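Local atomic coordinates of Cbm77-rfpl (Ruminococcus flavefaciens, PDB entry 5FU5), a protein that probably binds plant cell-wall glycans, pectic polysaccharides in particular, as a family 77 carbohydrate-binding module of the bacterium's cellulosome. Residues A[17-20]-A[21-24]. Residues are numbered along the deposited sequence; the frame is centred on the assembly and turned at random.
Sequences TSSS and FYTI
From Thr17 to Ile24 the chain reverses direction in a beta turn at Ser19-Tyr22, its two arms running roughly antiparallel, their end-to-end directions 153° apart. The CA atoms of Ser19 and Tyr22 are 5.4 Å apart, and Ser20 and Phe21 at the corner have helix-like backbone angles. Much as in an ST turn, the Ser19 side chain braces this bend, which leads from the loop after helix 12-15 into strand 23-29 of the antiparallel beta fold. A Ser19 chi1 of -179° swings OG away from its own N and into the bend, where it accepts a nearly straight bond from Tyr22 N (3.0 Å, 164°); a second, from Phe21 N, is weak and bent (3.3 Å). The same OG lies at the edge of the Tyr22 ring, near its plane and 3.6 Å from CD2. Replacing this serine by alanine would take away the oxygen both amides bond to, and the turn would probably be less firmly set. Phe21 CD2 projects over the centre of the Tyr22 ring face, while the Tyr22 hydroxyl bonds to Tyr8 O on strand 4-11, tying the turn to the sheet. Farther along, Ile24 packs against Thr17, the CG2 methyls meeting at 4.0 Å and Ile24 CD1 resting against the Thr17 carbonyl. A water joins the arms, donating to Thr17 O and Tyr22 O and accepting from Ile24 N, each at 2.9 Å.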
loop_
_atom_site.group_PDB
_atom_site.type_symbol
_atom_site.label_atom_id
_atom_site.label_comp_id
_atom_site.label_asym_id
_atom_site.label_seq_id
_atom_site.Cartn_x
_atom_site.Cartn_y
_atom_site.Cartn_z
ATOM N N THR A 17 6.728 -0.606 -10.295
ATOM C CA THR A 17 5.534 0.247 -10.332
ATOM C C THR A 17 4.458 -0.229 -11.298
ATOM O O THR A 17 3.493 0.495 -11.550
ATOM C CB THR A 17 5.923 1.711 -10.688
ATOM O OG1 THR A 17 6.499 1.734 -12.003
ATOM C CG2 THR A 17 6.880 2.275 -9.707
ATOM N N SER A 18 4.587 -1.452 -11.831
ATOM C CA SER A 18 3.658 -1.974 -12.848
ATOM C C SER A 18 2.425 -2.638 -12.218
ATOM O O SER A 18 2.532 -3.593 -11.424
ATOM C CB SER A 18 4.370 -3.016 -13.750
ATOM O OG SER A 18 5.373 -2.422 -14.490
ATOM N N SER A 19 1.239 -2.175 -12.608
ATOM C CA SER A 19 -0.026 -2.728 -12.114
ATOM C C SER A 19 -1.177 -2.294 -12.991
ATOM O O SER A 19 -1.173 -1.158 -13.448
ATOM C CB SER A 19 -0.277 -2.249 -10.686
ATOM O OG SER A 19 -1.473 -2.777 -10.171
ATOM N N SER A 20 -2.165 -3.189 -13.219
ATOM C CA SER A 20 -3.407 -2.775 -13.882
ATOM C C SER A 20 -4.394 -2.178 -12.879
ATOM O O SER A 20 -5.136 -1.291 -13.226
ATOM C CB SER A 20 -4.059 -3.924 -14.664
ATOM O OG SER A 20 -4.128 -5.076 -13.873
ATOM N N PHE A 21 -4.377 -2.654 -11.633
ATOM C CA PHE A 21 -5.335 -2.237 -10.621
ATOM C C PHE A 21 -4.894 -0.896 -9.967
ATOM O O PHE A 21 -5.731 0.005 -9.781
ATOM C CB PHE A 21 -5.495 -3.321 -9.556
ATOM C CG PHE A 21 -6.533 -3.006 -8.504
ATOM C CD1 PHE A 21 -7.859 -3.323 -8.737
ATOM C CD2 PHE A 21 -6.164 -2.477 -7.281
ATOM C CE1 PHE A 21 -8.821 -3.086 -7.786
ATOM C CE2 PHE A 21 -7.123 -2.231 -6.307
ATOM C CZ PHE A 21 -8.443 -2.527 -6.566
ATOM N N TYR A 22 -3.625 -0.806 -9.598
ATOM C CA TYR A 22 -3.069 0.396 -8.995
ATOM C C TYR A 22 -2.402 1.253 -10.036
ATOM O O TYR A 22 -1.679 0.758 -10.886
ATOM C CB TYR A 22 -2.093 0.055 -7.906
ATOM C CG TYR A 22 -2.633 -0.824 -6.787
ATOM C CD1 TYR A 22 -3.343 -0.264 -5.717
ATOM C CD2 TYR A 22 -2.470 -2.224 -6.769
ATOM C CE1 TYR A 22 -3.838 -1.040 -4.691
ATOM C CE2 TYR A 22 -2.961 -2.994 -5.749
ATOM C CZ TYR A 22 -3.657 -2.406 -4.697
ATOM O OH TYR A 22 -4.143 -3.146 -3.654
ATOM N N THR A 23 -2.644 2.547 -9.985
ATOM C CA THR A 23 -1.911 3.519 -10.790
ATOM C C THR A 23 -0.882 4.165 -9.886
ATOM O O THR A 23 -1.238 4.937 -8.983
ATOM C CB THR A 23 -2.839 4.533 -11.429
ATOM O OG1 THR A 23 -3.774 3.846 -12.279
ATOM C CG2 THR A 23 -2.063 5.540 -12.219
ATOM N N ILE A 24 0.384 3.803 -10.077
ATOM C CA ILE A 24 1.470 4.175 -9.177
ATOM C C ILE A 24 2.325 5.230 -9.807
ATOM O O ILE A 24 2.917 5.017 -10.873
ATOM C CB ILE A 24 2.329 2.890 -8.838
ATOM C CG1 ILE A 24 1.443 1.819 -8.186
ATOM C CG2 ILE A 24 3.474 3.253 -7.902
ATOM C CD1 ILE A 24 2.017 0.422 -8.204
HETATM O O HOH W 1 0.914 1.667 -11.923
HETATM O O HOH W 2 -2.576 1.288 -13.891
#